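Local coordinates for Glyoxalase/Bleomycin resistance protein/dioxygenase domain (Frankia sp., PDB 2RK0) that is of unknown function but belongs to the glyoxalase/bleomycin-resistance/dioxygenase superfamily, whose members include metal-dependent enzymes and drug-binding proteins, at residues 6-16 / 51-62; 90-101 / 110-118. All blocks are in the same frame, centred on the assembly; numbering follows the deposited sequence.

Contact 1: residues 6-16 / 51-62; sequences VSHVSLTVRDL and LSIVLREHDGGG
Val9 and Leu11 lace residues 8-12 to residues 52-58 as neighbouring parallel strands, whose axes come within 4.6 Å and are inclined by 20°. Val9 N gives to Ser52 O and Val9 O takes Val54 N; Leu11 N then meets Val54 O at 2.7 Å, Leu11 O receives Arg56 N, and Val13 N closes the ladder on Arg56 O. Water extends the pairing at both ends, one molecule joining Ser7 O to Ser52 N and another Val13 O to His58 N. The alternation expected of a sheet follows: Val9, Leu11, Ile53 and Leu55 lie on one face, Ser10, Thr12, Val54 and Arg56 on the other.

Beyond the ladder, side chains take over. Glu57 leaves the strand with CG anti to the backbone N (chi1 -168°) and runs on extended, which carries OE1 to within 2.8 Å of Leu16 N. That bond is almost straight at hydrogen (176°), although the N-H arrives from above the carboxylate plane. Since Asp15 also caps Ile18 N, two carboxylates serve the start of helix 16-27, whose dipole probably helps to stabilise them. Leu16 CD1 rests 3.7 Å from Leu55 CB. Arg14, extended as far as NE, directs that N-H in its guanidinium plane onto a lone pair of Gly62 O, 3.1 Å from NE. Thr12 and His58 cross at about a right angle, Thr12 CG2 lying 3.5 Å from His58 CD2; Thr12 OG1 bonds to the backbone O of Glu68, and His58 NE2 to the carboxylate of Asp74, both of the second subunit.

Helix 16-27 covers the face of Leu11 and Leu55, touching them through Tyr23 and Cys20. Strand 40-46 flanks residues 52-58, while an antiparallel strand of the second subunit continues the sheet beyond residues 6-12.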
loop_
_atom_site.group_PDB
_atom_site.type_symbol
_atom_site.label_atom_id
_atom_site.label_comp_id
_atom_site.label_asym_id
_atom_site.label_seq_id
_atom_site.Cartn_x
_atom_site.Cartn_y
_atom_site.Cartn_z
ATOM N N VAL A 6 3.802 1.542 8.330
ATOM C CA VAL A 6 3.173 0.368 7.749
ATOM C C VAL A 6 3.681 -0.923 8.376
ATOM O O VAL A 6 4.877 -1.196 8.371
ATOM C CB VAL A 6 3.416 0.291 6.214
ATOM C CG1 VAL A 6 2.766 -0.962 5.642
ATOM C CG2 VAL A 6 2.855 1.532 5.528
ATOM N N SER A 7 2.766 -1.717 8.920
ATOM C CA SER A 7 3.129 -2.994 9.518
ATOM C C SER A 7 3.376 -3.973 8.366
ATOM O O SER A 7 4.342 -4.741 8.364
ATOM C CB SER A 7 1.990 -3.494 10.403
ATOM O OG SER A 7 2.337 -4.726 10.998
ATOM N N HIS A 8 2.485 -3.935 7.385
ATOM C CA HIS A 8 2.616 -4.776 6.207
ATOM C C HIS A 8 1.536 -4.482 5.187
ATOM O O HIS A 8 0.500 -3.893 5.496
ATOM C CB HIS A 8 2.577 -6.261 6.572
ATOM C CG HIS A 8 1.260 -6.726 7.106
ATOM N ND1 HIS A 8 1.000 -6.835 8.457
ATOM C CD2 HIS A 8 0.137 -7.140 6.471
ATOM C CE1 HIS A 8 -0.224 -7.299 8.631
ATOM N NE2 HIS A 8 -0.769 -7.492 7.441
ATOM N N VAL A 9 1.794 -4.888 3.956
ATOM C CA VAL A 9 0.833 -4.671 2.892
ATOM C C VAL A 9 0.409 -6.020 2.363
ATOM O O VAL A 9 1.243 -6.849 2.012
ATOM C CB VAL A 9 1.440 -3.867 1.736
ATOM C CG1 VAL A 9 0.378 -3.634 0.662
ATOM C CG2 VAL A 9 1.983 -2.545 2.254
ATOM N N SER A 10 -0.894 -6.249 2.320
ATOM C CA SER A 10 -1.387 -7.507 1.802
ATOM C C SER A 10 -1.983 -7.233 0.426
ATOM O O SER A 10 -2.893 -6.416 0.290
ATOM C CB SER A 10 -2.440 -8.084 2.748
ATOM O OG SER A 10 -2.811 -9.379 2.323
ATOM N N LEU A 11 -1.448 -7.906 -0.587
ATOM C CA LEU A 11 -1.900 -7.740 -1.961
ATOM C C LEU A 11 -2.690 -8.942 -2.450
ATOM O O LEU A 11 -2.363 -10.085 -2.134
ATOM C CB LEU A 11 -0.703 -7.542 -2.896
ATOM C CG LEU A 11 0.248 -6.380 -2.593
ATOM C CD1 LEU A 11 1.322 -6.329 -3.672
ATOM C CD2 LEU A 11 -0.521 -5.057 -2.545
ATOM N N THR A 12 -3.739 -8.674 -3.215
ATOM C CA THR A 12 -4.548 -9.732 -3.789
ATOM C C THR A 12 -3.964 -10.043 -5.163
ATOM O O THR A 12 -3.780 -9.138 -5.986
ATOM C CB THR A 12 -6.013 -9.293 -3.943
ATOM O OG1 THR A 12 -6.635 -9.253 -2.650
ATOM C CG2 THR A 12 -6.768 -10.264 -4.857
ATOM N N VAL A 13 -3.657 -11.313 -5.393
ATOM C CA VAL A 13 -3.075 -11.749 -6.661
ATOM C C VAL A 13 -3.846 -12.928 -7.245
ATOM O O VAL A 13 -4.413 -13.732 -6.510
ATOM C CB VAL A 13 -1.593 -12.154 -6.476
ATOM C CG1 VAL A 13 -0.794 -10.941 -6.013
ATOM C CG2 VAL A 13 -1.474 -13.293 -5.468
ATOM N N ARG A 14 -3.860 -13.025 -8.569
ATOM C CA ARG A 14 -4.585 -14.098 -9.244
ATOM C C ARG A 14 -3.946 -15.470 -9.030
ATOM O O ARG A 14 -4.637 -16.453 -8.776
ATOM C CB ARG A 14 -4.678 -13.801 -10.745
ATOM C CG ARG A 14 -5.484 -14.823 -11.533
ATOM C CD ARG A 14 -5.823 -14.286 -12.920
ATOM N NE ARG A 14 -6.840 -15.090 -13.593
ATOM C CZ ARG A 14 -6.609 -16.261 -14.178
ATOM N NH1 ARG A 14 -5.383 -16.778 -14.181
ATOM N NH2 ARG A 14 -7.607 -16.913 -14.765
ATOM N N ASP A 15 -2.624 -15.521 -9.131
ATOM C CA ASP A 15 -1.897 -16.766 -8.949
ATOM C C ASP A 15 -0.764 -16.591 -7.938
ATOM O O ASP A 15 0.258 -15.963 -8.229
ATOM C CB ASP A 15 -1.334 -17.235 -10.290
ATOM C CG ASP A 15 -0.722 -18.619 -10.207
ATOM O OD1 ASP A 15 0.150 -18.834 -9.344
ATOM O OD2 ASP A 15 -1.114 -19.491 -11.005
ATOM N N LEU A 16 -0.950 -17.160 -6.752
ATOM C CA LEU A 16 0.030 -17.059 -5.678
ATOM C C LEU A 16 1.459 -17.438 -6.069
ATOM O O LEU A 16 2.397 -16.665 -5.844
ATOM C CB LEU A 16 -0.410 -17.908 -4.484
ATOM C CG LEU A 16 0.518 -17.832 -3.267
ATOM C CD1 LEU A 16 0.664 -16.386 -2.819
ATOM C CD2 LEU A 16 -0.039 -18.692 -2.141
ATOM N N LEU A 51 10.235 -4.126 4.901
ATOM C CA LEU A 51 8.800 -4.111 4.599
ATOM C C LEU A 51 8.208 -5.492 4.370
ATOM O O LEU A 51 8.702 -6.268 3.548
ATOM C CB LEU A 51 8.497 -3.240 3.375
ATOM C CG LEU A 51 7.010 -3.222 2.988
ATOM C CD1 LEU A 51 6.170 -2.676 4.132
ATOM C CD2 LEU A 51 6.812 -2.384 1.742
ATOM N N SER A 52 7.144 -5.791 5.107
ATOM C CA SER A 52 6.456 -7.068 4.981
ATOM C C SER A 52 5.368 -6.972 3.927
ATOM O O SER A 52 4.558 -6.046 3.939
ATOM C CB SER A 52 5.809 -7.489 6.307
ATOM O OG SER A 52 6.689 -8.254 7.109
ATOM N N ILE A 53 5.359 -7.935 3.016
ATOM C CA ILE A 53 4.350 -7.985 1.976
ATOM C C ILE A 53 3.734 -9.372 1.951
ATOM O O ILE A 53 4.437 -10.382 1.829
ATOM C CB ILE A 53 4.930 -7.692 0.582
ATOM C CG1 ILE A 53 5.410 -6.247 0.517
ATOM C CG2 ILE A 53 3.863 -7.937 -0.487
ATOM C CD1 ILE A 53 5.989 -5.872 -0.808
ATOM N N VAL A 54 2.415 -9.415 2.078
ATOM C CA VAL A 54 1.705 -10.678 2.055
ATOM C C VAL A 54 0.976 -10.775 0.722
ATOM O O VAL A 54 0.258 -9.855 0.335
ATOM C CB VAL A 54 0.674 -10.773 3.202
ATOM C CG1 VAL A 54 0.022 -12.151 3.196
ATOM C CG2 VAL A 54 1.360 -10.499 4.552
ATOM N N LEU A 55 1.198 -11.876 0.010
ATOM C CA LEU A 55 0.549 -12.117 -1.275
ATOM C C LEU A 55 -0.637 -13.014 -0.959
ATOM O O LEU A 55 -0.502 -14.001 -0.237
ATOM C CB LEU A 55 1.517 -12.810 -2.239
ATOM C CG LEU A 55 2.827 -12.042 -2.466
ATOM C CD1 LEU A 55 3.746 -12.790 -3.422
ATOM C CD2 LEU A 55 2.506 -10.671 -3.021
ATOM N N ARG A 56 -1.805 -12.678 -1.494
ATOM C CA ARG A 56 -2.990 -13.465 -1.193
ATOM C C ARG A 56 -3.848 -13.806 -2.413
ATOM O O ARG A 56 -4.273 -12.925 -3.162
ATOM C CB ARG A 56 -3.815 -12.708 -0.148
ATOM C CG ARG A 56 -4.919 -13.510 0.507
ATOM C CD ARG A 56 -5.464 -12.762 1.718
ATOM N NE ARG A 56 -4.486 -12.691 2.800
ATOM C CZ ARG A 56 -4.313 -13.643 3.715
ATOM N NH1 ARG A 56 -5.057 -14.741 3.688
ATOM N NH2 ARG A 56 -3.392 -13.503 4.654
ATOM N N GLU A 57 -4.095 -15.097 -2.604
ATOM C CA GLU A 57 -4.918 -15.554 -3.714
ATOM C C GLU A 57 -6.273 -15.977 -3.164
ATOM O O GLU A 57 -6.345 -16.835 -2.288
ATOM C CB GLU A 57 -4.276 -16.744 -4.421
ATOM C CG GLU A 57 -4.942 -17.080 -5.747
ATOM C CD GLU A 57 -4.444 -18.384 -6.346
ATOM O OE1 GLU A 57 -3.237 -18.682 -6.211
ATOM O OE2 GLU A 57 -5.258 -19.101 -6.964
ATOM N N HIS A 58 -7.337 -15.366 -3.682
ATOM C CA HIS A 58 -8.703 -15.665 -3.264
ATOM C C HIS A 58 -9.295 -16.775 -4.139
ATOM O O HIS A 58 -9.246 -16.695 -5.365
ATOM C CB HIS A 58 -9.556 -14.395 -3.375
ATOM C CG HIS A 58 -9.153 -13.312 -2.419
ATOM N ND1 HIS A 58 -9.832 -13.066 -1.245
ATOM C CD2 HIS A 58 -8.119 -12.439 -2.446
ATOM C CE1 HIS A 58 -9.232 -12.088 -0.590
ATOM N NE2 HIS A 58 -8.192 -11.691 -1.297
ATOM N N ASP A 59 -9.846 -17.814 -3.515
ATOM C CA ASP A 59 -10.421 -18.915 -4.290
ATOM C C ASP A 59 -11.432 -18.391 -5.298
ATOM O O ASP A 59 -11.541 -18.915 -6.401
ATOM C CB ASP A 59 -11.125 -19.923 -3.388
ATOM C CG ASP A 59 -10.237 -20.454 -2.288
ATOM O OD1 ASP A 59 -9.008 -20.545 -2.489
ATOM O OD2 ASP A 59 -10.792 -20.797 -1.223
ATOM N N GLY A 60 -12.171 -17.359 -4.908
ATOM C CA GLY A 60 -13.170 -16.789 -5.791
ATOM C C GLY A 60 -12.710 -15.529 -6.498
ATOM O O GLY A 60 -13.532 -14.699 -6.902
ATOM N N GLY A 61 -11.398 -15.370 -6.647
ATOM C CA GLY A 61 -10.886 -14.198 -7.329
ATOM C C GLY A 61 -10.425 -14.556 -8.728
ATOM O O GLY A 61 -10.812 -15.589 -9.272
ATOM N N GLY A 62 -9.602 -13.695 -9.317
ATOM C CA GLY A 62 -9.084 -13.964 -10.646
ATOM C C GLY A 62 -10.001 -13.647 -11.813
ATOM O O GLY A 62 -9.662 -13.964 -12.955
HETATM O O HOH W 1 7.257 -4.533 7.869
HETATM O O HOH W 2 -7.051 -14.032 -6.281
HETATM O O HOH W 3 -7.480 -15.746 -8.112
HETATM O O HOH W 4 -10.549 -16.481 -14.220
#

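Contact 2: residues 90-101 / 110-118; sequences EERLAKAGAAFT and WILAFRDAD
Ala113 O receives Thr101 N at 3.1 Å, nearly along the C=O axis, and is also approached by the CA-H of Phe100; a weak bond from Thr101 OG1 to the same oxygen is possible but unsettled. Two residues away on each chain, Arg115 N donates to Ala99 O at 3.1 Å. Pairing 101 with 113 and 99 with 115 makes the two chains run in opposite directions, with Phe100 and Phe114 facing each other as a non-hydrogen-bonded pair. Water lengthens this short link at either end: one molecule accepts from Ala99 N and donates to Arg115 O, another accepts from Ala113 N and bonds to Thr101 OG1.

Between the two phenylalanines it is the CB atoms that touch, 3.6 Å apart. In both, CG sits between the backbone N and the carbonyl carbon (chi1 75° in Phe100, 58° in Phe114), which turns each ring away from the CB-CB contact and leaves that of Phe114 to meet Leu93, that of Phe100 to meet Leu112. Leu93 descends from helix 83-96 and crosses Phe114 at about a right angle, placing CD1 3.6 Å from Phe114 CB and CD2 against Phe114 CD1. Leu112 forks round the aliphatic part of Glu90, with Glu90 CG 3.7 Å from both CD1 and CD2 of Leu112, while the Glu90 carboxylate bonds to Thr103. Leu112 CD1 also lies 4.2 Å from Phe100 CD1, so one leucine bridges helix and loop.

The helix stops in a Schellman motif at Gly97, where positive phi (70°) accompanies bonds from Gly97 N to Ala94 O and from Ala98 N to Leu93 O; the chain is thereby turned toward strand 109-115. A helix packed in this way on a mixed sheet of strand order 1-4-3-2 is in keeping with the beta-alpha-beta-beta-beta build of vicinal oxygen chelate proteins.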
loop_
_atom_site.group_PDB
_atom_site.type_symbol
_atom_site.label_atom_id
_atom_site.label_comp_id
_atom_site.label_asym_id
_atom_site.label_seq_id
_atom_site.Cartn_x
_atom_site.Cartn_y
_atom_site.Cartn_z
ATOM N N GLU A 90 15.571 -1.797 -13.110
ATOM C CA GLU A 90 15.291 -1.743 -14.543
ATOM C C GLU A 90 15.858 -2.967 -15.254
ATOM O O GLU A 90 15.225 -3.528 -16.141
ATOM C CB GLU A 90 15.886 -0.478 -15.166
ATOM C CG GLU A 90 15.089 0.780 -14.930
ATOM C CD GLU A 90 15.591 1.929 -15.783
ATOM O OE1 GLU A 90 15.634 1.779 -17.021
ATOM O OE2 GLU A 90 15.942 2.983 -15.223
ATOM N N GLU A 91 17.061 -3.371 -14.855
ATOM C CA GLU A 91 17.716 -4.530 -15.453
ATOM C C GLU A 91 16.891 -5.790 -15.219
ATOM O O GLU A 91 16.661 -6.575 -16.139
ATOM C CB GLU A 91 19.114 -4.700 -14.856
ATOM C CG GLU A 91 20.034 -3.506 -15.089
ATOM C CD GLU A 91 21.304 -3.555 -14.234
ATOM O OE1 GLU A 91 22.019 -4.577 -14.285
ATOM O OE2 GLU A 91 21.581 -2.563 -13.518
ATOM N N ARG A 92 16.448 -5.982 -13.984
ATOM C CA ARG A 92 15.642 -7.148 -13.636
ATOM C C ARG A 92 14.289 -7.130 -14.341
ATOM O O ARG A 92 13.830 -8.154 -14.858
ATOM C CB ARG A 92 15.433 -7.200 -12.125
ATOM C CG ARG A 92 16.693 -7.529 -11.345
ATOM C CD ARG A 92 16.431 -7.487 -9.853
ATOM N NE ARG A 92 17.609 -7.844 -9.076
ATOM C CZ ARG A 92 17.661 -7.806 -7.750
ATOM N NH1 ARG A 92 16.599 -7.418 -7.052
ATOM N NH2 ARG A 92 18.770 -8.166 -7.118
ATOM N N LEU A 93 13.646 -5.966 -14.354
ATOM C CA LEU A 93 12.340 -5.833 -14.999
ATOM C C LEU A 93 12.450 -6.174 -16.481
ATOM O O LEU A 93 11.637 -6.927 -17.013
ATOM C CB LEU A 93 11.804 -4.404 -14.833
ATOM C CG LEU A 93 11.469 -3.993 -13.392
ATOM C CD1 LEU A 93 11.154 -2.501 -13.335
ATOM C CD2 LEU A 93 10.291 -4.816 -12.889
ATOM N N ALA A 94 13.465 -5.621 -17.134
ATOM C CA ALA A 94 13.687 -5.863 -18.553
ATOM C C ALA A 94 13.949 -7.342 -18.805
ATOM O O ALA A 94 13.320 -7.964 -19.663
ATOM C CB ALA A 94 14.860 -5.034 -19.035
ATOM N N LYS A 95 14.886 -7.901 -18.045
ATOM C CA LYS A 95 15.246 -9.306 -18.174
ATOM C C LYS A 95 14.005 -10.184 -18.013
ATOM O O LYS A 95 13.851 -11.191 -18.703
ATOM C CB LYS A 95 16.289 -9.671 -17.112
ATOM C CG LYS A 95 17.400 -10.588 -17.620
ATOM C CD LYS A 95 18.445 -10.881 -16.541
ATOM C CE LYS A 95 19.184 -9.617 -16.091
ATOM N NZ LYS A 95 20.031 -9.020 -17.165
ATOM N N ALA A 96 13.115 -9.787 -17.108
ATOM C CA ALA A 96 11.893 -10.540 -16.848
ATOM C C ALA A 96 10.772 -10.237 -17.842
ATOM O O ALA A 96 9.729 -10.896 -17.838
ATOM C CB ALA A 96 11.415 -10.264 -15.428
ATOM N N GLY A 97 10.982 -9.240 -18.693
ATOM C CA GLY A 97 9.963 -8.887 -19.664
ATOM C C GLY A 97 8.751 -8.255 -18.998
ATOM O O GLY A 97 7.633 -8.344 -19.500
ATOM N N ALA A 98 8.977 -7.615 -17.857
ATOM C CA ALA A 98 7.903 -6.954 -17.125
ATOM C C ALA A 98 7.540 -5.608 -17.758
ATOM O O ALA A 98 8.256 -5.106 -18.629
ATOM C CB ALA A 98 8.326 -6.747 -15.679
ATOM N N ALA A 99 6.423 -5.032 -17.321
ATOM C CA ALA A 99 5.980 -3.731 -17.817
ATOM C C ALA A 99 6.598 -2.633 -16.949
ATOM O O ALA A 99 6.511 -2.676 -15.721
ATOM C CB ALA A 99 4.458 -3.634 -17.774
ATOM N N PHE A 100 7.234 -1.656 -17.588
ATOM C CA PHE A 100 7.853 -0.561 -16.856
ATOM C C PHE A 100 8.338 0.526 -17.800
ATOM O O PHE A 100 8.541 0.291 -18.991
ATOM C CB PHE A 100 9.040 -1.073 -16.021
ATOM C CG PHE A 100 10.272 -1.384 -16.835
ATOM C CD1 PHE A 100 11.277 -0.436 -16.994
ATOM C CD2 PHE A 100 10.417 -2.623 -17.456
ATOM C CE1 PHE A 100 12.417 -0.718 -17.764
ATOM C CE2 PHE A 100 11.548 -2.918 -18.229
ATOM C CZ PHE A 100 12.549 -1.966 -18.383
ATOM N N THR A 101 8.504 1.722 -17.254
ATOM C CA THR A 101 9.002 2.847 -18.028
ATOM C C THR A 101 10.380 3.170 -17.475
ATOM O O THR A 101 10.663 2.904 -16.309
ATOM C CB THR A 101 8.095 4.097 -17.892
ATOM O OG1 THR A 101 7.625 4.212 -16.542
ATOM C CG2 THR A 101 6.908 4.004 -18.831
ATOM N N TRP A 110 13.901 10.847 -8.591
ATOM C CA TRP A 110 13.806 9.955 -9.744
ATOM C C TRP A 110 12.764 8.894 -9.407
ATOM O O TRP A 110 12.709 8.406 -8.275
ATOM C CB TRP A 110 15.154 9.270 -10.007
ATOM C CG TRP A 110 16.230 10.194 -10.480
ATOM C CD1 TRP A 110 16.643 10.376 -11.765
ATOM C CD2 TRP A 110 17.007 11.088 -9.676
ATOM N NE1 TRP A 110 17.633 11.331 -11.817
ATOM C CE2 TRP A 110 17.873 11.788 -10.546
ATOM C CE3 TRP A 110 17.052 11.376 -8.301
ATOM C CZ2 TRP A 110 18.783 12.752 -10.091
ATOM C CZ3 TRP A 110 17.957 12.337 -7.847
ATOM C CH2 TRP A 110 18.808 13.015 -8.744
ATOM N N ILE A 111 11.941 8.540 -10.383
ATOM C CA ILE A 111 10.915 7.529 -10.162
ATOM C C ILE A 111 10.952 6.474 -11.256
ATOM O O ILE A 111 11.122 6.785 -12.439
ATOM C CB ILE A 111 9.500 8.152 -10.135
ATOM C CG1 ILE A 111 9.384 9.146 -8.981
ATOM C CG2 ILE A 111 8.445 7.059 -9.968
ATOM C CD1 ILE A 111 8.072 9.897 -8.947
ATOM N N LEU A 112 10.802 5.224 -10.844
ATOM C CA LEU A 112 10.760 4.105 -11.771
ATOM C C LEU A 112 9.374 3.506 -11.572
ATOM O O LEU A 112 9.062 3.004 -10.493
ATOM C CB LEU A 112 11.845 3.086 -11.417
ATOM C CG LEU A 112 11.868 1.765 -12.189
ATOM C CD1 LEU A 112 11.882 2.036 -13.679
ATOM C CD2 LEU A 112 13.092 0.955 -11.764
ATOM N N ALA A 113 8.527 3.590 -12.592
ATOM C CA ALA A 113 7.176 3.058 -12.478
ATOM C C ALA A 113 7.098 1.700 -13.161
ATOM O O ALA A 113 7.528 1.545 -14.308
ATOM C CB ALA A 113 6.173 4.040 -13.104
ATOM N N PHE A 114 6.561 0.709 -12.453
ATOM C CA PHE A 114 6.453 -0.633 -13.010
ATOM C C PHE A 114 5.223 -1.377 -12.494
ATOM O O PHE A 114 4.535 -0.918 -11.575
ATOM C CB PHE A 114 7.742 -1.420 -12.715
ATOM C CG PHE A 114 8.076 -1.534 -11.242
ATOM C CD1 PHE A 114 7.878 -2.737 -10.562
ATOM C CD2 PHE A 114 8.605 -0.451 -10.542
ATOM C CE1 PHE A 114 8.207 -2.870 -9.203
ATOM C CE2 PHE A 114 8.938 -0.563 -9.182
ATOM C CZ PHE A 114 8.738 -1.776 -8.513
ATOM N N ARG A 115 4.944 -2.527 -13.094
ATOM C CA ARG A 115 3.784 -3.322 -12.710
ATOM C C ARG A 115 4.206 -4.735 -12.348
ATOM O O ARG A 115 5.188 -5.243 -12.876
ATOM C CB ARG A 115 2.798 -3.403 -13.874
ATOM C CG ARG A 115 2.405 -2.071 -14.460
ATOM C CD ARG A 115 1.410 -1.365 -13.586
ATOM N NE ARG A 115 0.953 -0.125 -14.202
ATOM C CZ ARG A 115 -0.314 0.277 -14.206
ATOM N NH1 ARG A 115 -1.244 -0.474 -13.626
ATOM N NH2 ARG A 115 -0.649 1.429 -14.781
ATOM N N ASP A 116 3.466 -5.377 -11.454
ATOM C CA ASP A 116 3.816 -6.741 -11.108
ATOM C C ASP A 116 3.051 -7.675 -12.032
ATOM O O ASP A 116 2.396 -7.216 -12.972
ATOM C CB ASP A 116 3.522 -7.036 -9.632
ATOM C CG ASP A 116 2.037 -7.128 -9.314
ATOM O OD1 ASP A 116 1.174 -6.962 -10.211
ATOM O OD2 ASP A 116 1.744 -7.377 -8.130
ATOM N N ALA A 117 3.134 -8.974 -11.773
ATOM C CA ALA A 117 2.466 -9.970 -12.606
ATOM C C ALA A 117 0.959 -9.748 -12.774
ATOM O O ALA A 117 0.374 -10.188 -13.760
ATOM C CB ALA A 117 2.734 -11.360 -12.053
ATOM N N ASP A 118 0.336 -9.066 -11.815
ATOM C CA ASP A 118 -1.096 -8.779 -11.891
ATOM C C ASP A 118 -1.370 -7.346 -12.347
ATOM O O ASP A 118 -2.487 -6.842 -12.234
ATOM C CB ASP A 118 -1.744 -9.029 -10.530
ATOM C CG ASP A 118 -1.934 -10.499 -10.249
ATOM O OD1 ASP A 118 -2.977 -11.040 -10.657
ATOM O OD2 ASP A 118 -1.034 -11.118 -9.645
HETATM O O HOH W 5 4.847 -6.625 -15.235
HETATM O O HOH W 6 9.223 5.399 -14.643
#

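Contact 1 closes before contact 2 opens, and the two occupy opposite sides of the chain's centre, with about 19 Å between their centres. Each belongs to its own four-stranded mixed sheet, 6-12/52-58/40-46/30-36 for contact 1 and 72-80/121-127/109-115/104-106 for contact 2, and both sheets have the order 1-4-3-2. The principle illustrated is fold repetition, as in other members of the superfamily. Contact 1 joins an outermost strand to its parallel neighbour, whereas contact 2 brings a helix and its exit loop onto an inner strand. They nevertheless meet: Asp118 OD1 probably accepts a hydrogen bond from Arg14 N, tying the halves together, while contact 1 also carries its sheet into the second subunit.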